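Local coordinates for ABC-type branched-chain amino acid transport systems periplasmic component-like protein (Thermomonospora curvata, PDB 4N03) that probably serves as the substrate-binding component of an ABC transporter and holds a palmitic acid molecule in this crystal, consistent with a role in fatty acid uptake, at residues Pro104-Ser109 and Ser113-Arg118; Lys123-Pro128 and Glu337-Ala342. All blocks are in the same frame, centred on the assembly; numbering follows the deposited sequence. Where two conformers were deposited one is given.

In the fold
The two contacts lie toward the two ends of helix 109-122 in the beta-alpha-beta unit of strand 103-107, that helix and strand 126-129. Contact 1 closes the turn from strand 103-107 into helix 109-122 and grips the palmitate carboxylate directly. Contact 2 begins as that helix ends: residues 123-128 lead into edge strand 126-129, and helix 336-343 packs against them. The contact centres are 13 Å apart, and the neighbouring strands join them, with Phe106 N 3.3 Å from Ile127 O in a probable hydrogen bond. Only contact 1 reaches the ligand; the side chain of Phe125 in contact 2 lies about 14 Å from palmitate.

Contact 1. Residues Pro104-Ser109 and Ser113-Arg118; sequences PHFLGS and SAVKQR. With PLM (palmitic acid), chain B.
Ser109 and Ser113 meet through the backbone: Ser113 N donates to Ser109 O at 3.0 Å, the bond of the first turn of helix 109-122. Gly108 is the N-cap residue just before this helix, and its positive phi would press any side chain against the preceding carbonyl oxygen.

The apolar part of the contact is small. Phe106 reaches from the strand and Val115 from the helix, approaching from opposite directions, and the Val115 CG2 methyl comes obliquely to the ring corner at Phe106 CE2, 3.8 Å away. Having CG anti to the backbone N (chi1 -155°) points the phenyl ring from the strand toward the helix, where Val90 and Tyr93 of helix 86-96 also pack on Val115.

Polar contacts to palmitate use the same turn. Ser109 N donates to PLM O2 at 2.8 Å with an angle of 170°, while Ser109 OG donates to PLM O1 at 2.7 Å, so one residue takes both carboxylate oxygens. The OG lies beside its own backbone N (chi1 -63°), which lets the two donors act together. Tyr84 and Tyr148 add hydroxyl hydrogen bonds to the fatty acid.

Beyond the headgroup, the branch point of Leu107 lies against the chain, CG being 3.8 Å from PLM C5, with both methyls close to the same carbon. With an alanine at Leu107, the branch beside C5 would be gone, and this part of the chain would probably lose that apolar contact and be freer to shift.

The beta-alpha-beta unit thus presents its helix N-terminus to an anion: amide and hydroxyl grip the carboxylate, and the helix dipole would probably favour its negative charge, while Leu107 offers an apolar surface to the hydrocarbon chain.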
loop_
_atom_site.group_PDB
_atom_site.type_symbol
_atom_site.label_atom_id
_atom_site.label_comp_id
_atom_site.label_asym_id
_atom_site.label_seq_id
_atom_site.Cartn_x
_atom_site.Cartn_y
_atom_site.Cartn_z
ATOM N N PRO A 104 2.848 -10.095 -8.508
ATOM C CA PRO A 104 2.386 -8.716 -8.611
ATOM C C PRO A 104 1.544 -8.175 -7.493
ATOM O O PRO A 104 1.164 -7.028 -7.513
ATOM C CB PRO A 104 1.587 -8.718 -9.900
ATOM C CG PRO A 104 1.027 -10.105 -9.980
ATOM C CD PRO A 104 2.202 -10.940 -9.539
ATOM N N HIS A 105 1.257 -9.014 -6.497
ATOM C CA HIS A 105 0.678 -8.533 -5.244
ATOM C C HIS A 105 1.176 -9.398 -4.123
ATOM O O HIS A 105 0.918 -10.588 -4.079
ATOM C CB HIS A 105 -0.864 -8.537 -5.287
ATOM C CG HIS A 105 -1.489 -8.222 -3.963
ATOM N ND1 HIS A 105 -1.115 -7.147 -3.197
ATOM C CD2 HIS A 105 -2.458 -8.855 -3.263
ATOM C CE1 HIS A 105 -1.806 -7.161 -2.072
ATOM N NE2 HIS A 105 -2.642 -8.172 -2.088
ATOM N N PHE A 106 1.925 -8.792 -3.190
ATOM C CA PHE A 106 2.387 -9.453 -1.976
ATOM C C PHE A 106 2.065 -8.468 -0.839
ATOM O O PHE A 106 2.724 -7.418 -0.702
ATOM C CB PHE A 106 3.874 -9.710 -2.072
ATOM C CG PHE A 106 4.341 -10.858 -1.213
ATOM C CD1 PHE A 106 3.860 -11.056 0.078
ATOM C CD2 PHE A 106 5.298 -11.709 -1.676
ATOM C CE1 PHE A 106 4.305 -12.125 0.836
ATOM C CE2 PHE A 106 5.727 -12.789 -0.929
ATOM C CZ PHE A 106 5.241 -12.995 0.344
ATOM N N LEU A 107 1.030 -8.762 -0.062
ATOM C CA LEU A 107 0.570 -7.827 0.961
ATOM C C LEU A 107 1.462 -7.914 2.202
ATOM O O LEU A 107 1.712 -8.990 2.704
ATOM C CB LEU A 107 -0.865 -8.158 1.367
ATOM C CG LEU A 107 -1.537 -7.110 2.252
ATOM C CD1 LEU A 107 -3.013 -7.013 1.885
ATOM C CD2 LEU A 107 -1.378 -7.410 3.731
ATOM N N GLY A 108 1.837 -6.767 2.730
ATOM C CA GLY A 108 2.377 -6.691 4.069
ATOM C C GLY A 108 3.886 -6.546 4.183
ATOM O O GLY A 108 4.626 -7.303 3.574
ATOM N N SER A 109 4.345 -5.581 4.999
ATOM C CA SER A 109 5.768 -5.309 5.111
ATOM C C SER A 109 6.546 -6.463 5.747
ATOM O O SER A 109 7.546 -6.912 5.152
ATOM C CB SER A 109 6.050 -3.965 5.795
ATOM O OG SER A 109 5.536 -2.898 5.027
ATOM N N SER A 113 9.421 -8.791 3.855
ATOM C CA SER A 113 10.769 -8.788 4.488
ATOM C C SER A 113 11.242 -10.188 4.724
ATOM O O SER A 113 12.454 -10.458 4.552
ATOM C CB SER A 113 10.768 -7.995 5.819
ATOM O OG SER A 113 10.799 -6.662 5.493
ATOM N N ALA A 114 10.350 -11.087 5.138
ATOM C CA ALA A 114 10.747 -12.441 5.491
ATOM C C ALA A 114 11.250 -13.230 4.293
ATOM O O ALA A 114 11.965 -14.215 4.462
ATOM C CB ALA A 114 9.625 -13.174 6.166
ATOM N N VAL A 115 10.879 -12.817 3.088
ATOM C CA VAL A 115 11.274 -13.534 1.866
ATOM C C VAL A 115 12.148 -12.693 0.954
ATOM O O VAL A 115 12.465 -13.090 -0.136
ATOM C CB VAL A 115 10.058 -14.081 1.084
ATOM C CG1 VAL A 115 9.371 -15.163 1.875
ATOM C CG2 VAL A 115 9.103 -12.999 0.706
ATOM N N LYS A 116 12.663 -11.574 1.480
ATOM C CA LYS A 116 13.468 -10.655 0.680
ATOM C C LYS A 116 14.712 -11.354 0.106
ATOM O O LYS A 116 15.069 -11.190 -1.045
ATOM C CB LYS A 116 13.755 -9.398 1.484
ATOM C CG LYS A 116 14.391 -8.305 0.712
ATOM C CD LYS A 116 14.527 -7.080 1.602
ATOM C CE LYS A 116 15.203 -5.966 0.842
ATOM N NZ LYS A 116 16.663 -6.236 0.767
ATOM N N GLN A 117 15.408 -12.129 0.949
ATOM C CA GLN A 117 16.583 -12.814 0.448
ATOM C C GLN A 117 16.252 -13.817 -0.658
ATOM O O GLN A 117 16.980 -13.945 -1.638
ATOM C CB GLN A 117 17.317 -13.546 1.586
ATOM C CG GLN A 117 18.142 -12.707 2.477
ATOM C CD GLN A 117 18.941 -13.527 3.476
ATOM O OE1 GLN A 117 18.403 -13.982 4.444
ATOM N NE2 GLN A 117 20.226 -13.716 3.215
ATOM N N ARG A 118 15.162 -14.545 -0.481
ATOM C CA ARG A 118 14.754 -15.483 -1.515
ATOM C C ARG A 118 14.320 -14.777 -2.823
ATOM O O ARG A 118 14.643 -15.225 -3.914
ATOM C CB ARG A 118 13.589 -16.320 -1.018
ATOM C CG ARG A 118 13.977 -17.343 0.032
ATOM C CD ARG A 118 12.714 -18.092 0.428
ATOM N NE ARG A 118 12.930 -19.016 1.524
ATOM C CZ ARG A 118 12.891 -18.691 2.808
ATOM N NH1 ARG A 118 12.663 -17.416 3.180
ATOM N NH2 ARG A 118 13.076 -19.648 3.734
HETATM C C1 PLM B . 2.073 -3.238 6.053
HETATM O O1 PLM B . 2.873 -2.540 5.375
HETATM O O2 PLM B . 2.370 -4.316 6.613
HETATM C C2 PLM B . 0.613 -2.847 6.055
HETATM C C3 PLM B . -0.029 -3.410 4.714
HETATM C C4 PLM B . -1.434 -2.908 4.472
HETATM C C5 PLM B . -2.053 -3.489 3.248
HETATM C C6 PLM B . -3.449 -2.988 2.821
HETATM C C7 PLM B . -3.320 -1.825 1.846
HETATM C C8 PLM B . -4.600 -1.117 1.497
HETATM C C9 PLM B . -4.521 -0.177 0.308
HETATM C CA PLM B . -4.146 1.285 0.649
HETATM C CB PLM B . -3.809 2.029 -0.704
HETATM C CC PLM B . -2.419 2.727 -0.635
HETATM C CD PLM B . -1.785 2.995 -1.984
HETATM C CE PLM B . -0.407 3.644 -1.981
HETATM C CF PLM B . 0.362 3.288 -3.263
HETATM C CG PLM B . 0.068 4.188 -4.450
#

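Contact 2. Residues Lys123-Pro128 and Glu337-Ala342; sequences KMFTIP and EGLINA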
loop_
_atom_site.group_PDB
_atom_site.type_symbol
_atom_site.label_atom_id
_atom_site.label_comp_id
_atom_site.label_asym_id
_atom_site.label_seq_id
_atom_site.Cartn_x
_atom_site.Cartn_y
_atom_site.Cartn_z
ATOM N N LYS A 123 15.341 -13.829 -8.324
ATOM C CA LYS A 123 15.088 -12.745 -9.272
ATOM C C LYS A 123 13.583 -12.538 -9.495
ATOM O O LYS A 123 13.123 -12.272 -10.608
ATOM C CB LYS A 123 15.822 -12.983 -10.597
ATOM C CG LYS A 123 17.336 -13.099 -10.427
ATOM C CD LYS A 123 18.037 -13.308 -11.755
ATOM C CE LYS A 123 19.512 -12.951 -11.721
ATOM N NZ LYS A 123 20.308 -13.489 -10.584
HETATM N N MSE A 124 12.820 -12.594 -8.418
HETATM C CA MSE A 124 11.347 -12.579 -8.490
HETATM C C MSE A 124 10.843 -11.166 -8.455
HETATM O O MSE A 124 10.875 -10.524 -7.412
HETATM C CB MSE A 124 10.811 -13.346 -7.273
HETATM C CG MSE A 124 9.263 -13.479 -7.276
HETATM SE SE MSE A 124 8.620 -14.686 -8.643
HETATM C CE MSE A 124 8.764 -16.306 -7.503
ATOM N N PHE A 125 10.303 -10.679 -9.580
ATOM C CA PHE A 125 9.689 -9.371 -9.579
ATOM C C PHE A 125 8.500 -9.375 -8.678
ATOM O O PHE A 125 7.573 -10.174 -8.890
ATOM C CB PHE A 125 9.301 -8.971 -11.026
ATOM C CG PHE A 125 8.650 -7.629 -11.173
ATOM C CD1 PHE A 125 8.975 -6.556 -10.352
ATOM C CD2 PHE A 125 7.678 -7.426 -12.164
ATOM C CE1 PHE A 125 8.362 -5.332 -10.504
ATOM C CE2 PHE A 125 7.117 -6.175 -12.317
ATOM C CZ PHE A 125 7.417 -5.141 -11.486
ATOM N N THR A 126 8.478 -8.536 -7.658
ATOM C CA THR A 126 7.503 -8.499 -6.612
ATOM C C THR A 126 6.994 -7.091 -6.457
ATOM O O THR A 126 7.821 -6.176 -6.296
ATOM C CB THR A 126 8.134 -9.029 -5.312
ATOM O OG1 THR A 126 8.646 -10.338 -5.500
ATOM C CG2 THR A 126 7.147 -9.060 -4.213
ATOM N N ILE A 127 5.661 -6.915 -6.444
ATOM C CA ILE A 127 5.059 -5.643 -6.201
ATOM C C ILE A 127 4.289 -5.707 -4.908
ATOM O O ILE A 127 3.143 -6.233 -4.854
ATOM C CB ILE A 127 4.124 -5.172 -7.336
ATOM C CG1 ILE A 127 4.784 -5.263 -8.694
ATOM C CG2 ILE A 127 3.582 -3.777 -7.044
ATOM C CD1 ILE A 127 3.847 -5.055 -9.874
ATOM N N PRO A 128 4.892 -5.253 -3.808
ATOM C CA PRO A 128 4.165 -5.310 -2.529
ATOM C C PRO A 128 3.013 -4.316 -2.413
ATOM O O PRO A 128 3.001 -3.279 -3.046
ATOM C CB PRO A 128 5.249 -4.924 -1.503
ATOM C CG PRO A 128 6.544 -5.063 -2.205
ATOM C CD PRO A 128 6.251 -4.733 -3.618
ATOM N N GLU A 337 14.763 -12.187 -15.912
ATOM C CA GLU A 337 15.658 -11.108 -16.327
ATOM C C GLU A 337 14.958 -10.153 -17.316
ATOM O O GLU A 337 14.982 -8.930 -17.212
ATOM C CB GLU A 337 16.934 -11.696 -16.945
ATOM C CG GLU A 337 17.930 -10.693 -17.497
ATOM C CD GLU A 337 19.154 -11.359 -18.104
ATOM O OE1 GLU A 337 19.276 -11.334 -19.346
ATOM O OE2 GLU A 337 19.986 -11.902 -17.348
ATOM N N GLY A 338 14.258 -10.738 -18.295
ATOM C CA GLY A 338 13.567 -9.936 -19.296
ATOM C C GLY A 338 12.493 -9.071 -18.655
ATOM O O GLY A 338 12.328 -7.898 -18.975
ATOM N N LEU A 339 11.790 -9.650 -17.698
ATOM C CA LEU A 339 10.694 -8.938 -17.080
ATOM C C LEU A 339 11.153 -7.776 -16.231
ATOM O O LEU A 339 10.625 -6.682 -16.280
ATOM C CB LEU A 339 9.840 -9.897 -16.267
ATOM C CG LEU A 339 8.565 -9.287 -15.681
ATOM C CD1 LEU A 339 7.605 -8.843 -16.779
ATOM C CD2 LEU A 339 7.859 -10.308 -14.800
ATOM N N ILE A 340 12.171 -7.995 -15.391
ATOM C CA ILE A 340 12.643 -6.936 -14.519
ATOM C C ILE A 340 13.277 -5.822 -15.327
ATOM O O ILE A 340 13.096 -4.658 -15.017
ATOM C CB ILE A 340 13.542 -7.437 -13.378
ATOM C CG1 ILE A 340 13.610 -6.379 -12.262
ATOM C CG2 ILE A 340 14.913 -7.808 -13.865
ATOM C CD1 ILE A 340 12.279 -6.100 -11.590
ATOM N N ASN A 341 13.996 -6.183 -16.386
ATOM C CA ASN A 341 14.627 -5.134 -17.190
ATOM C C ASN A 341 13.563 -4.311 -17.923
ATOM O O ASN A 341 13.679 -3.112 -18.035
ATOM C CB ASN A 341 15.622 -5.784 -18.143
ATOM C CG ASN A 341 16.882 -6.253 -17.434
ATOM O OD1 ASN A 341 17.135 -5.885 -16.303
ATOM N ND2 ASN A 341 17.594 -7.098 -18.085
ATOM N N ALA A 342 12.474 -4.944 -18.372
ATOM C CA ALA A 342 11.340 -4.232 -18.970
ATOM C C ALA A 342 10.729 -3.283 -17.943
ATOM O O ALA A 342 10.493 -2.118 -18.224
ATOM C CB ALA A 342 10.290 -5.205 -19.488
#
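Phe125 inserts its ring against Leu339 and Ile340 of helix 336-343, a long-range packing contact in the lobe that carries the four-stranded parallel sheet of this periplasmic binding protein. The ring stands just before edge strand 126-129, and the helix comes from more than 200 residues later in the chain.

The tight part is wholly apolar. Leu339 presents its CD2 methyl at the ring edge, near the ring plane, 3.9 Å from Phe125 CD2, and the two side chains cross at about a right angle. The terminal methyl of Ile340 approaches obliquely from a direction about a right angle away, near CB, CG, CD1 and CE1. Phe125 places CG anti to its own N (chi1 -180°), which carries the ring out to the helix, where both aliphatic side chains touch it. The ring of His343 meets it as well, with planes at about 35°, while Ala324 and Leu325 of helix 309-330 pack on Leu339.

The solvent side is looser. Lys123, where a Schellman motif ends helix 109-122, and Glu337 are both exposed; in the modelled conformer their opposite charges do not meet. Any attraction there would probably be weak and screened by solvent. No hydrogen bond crosses between the segments, so the buried join depends on carbon contacts, the closest being Ile340 CD1 to Phe125 CD1 at 3.6 Å.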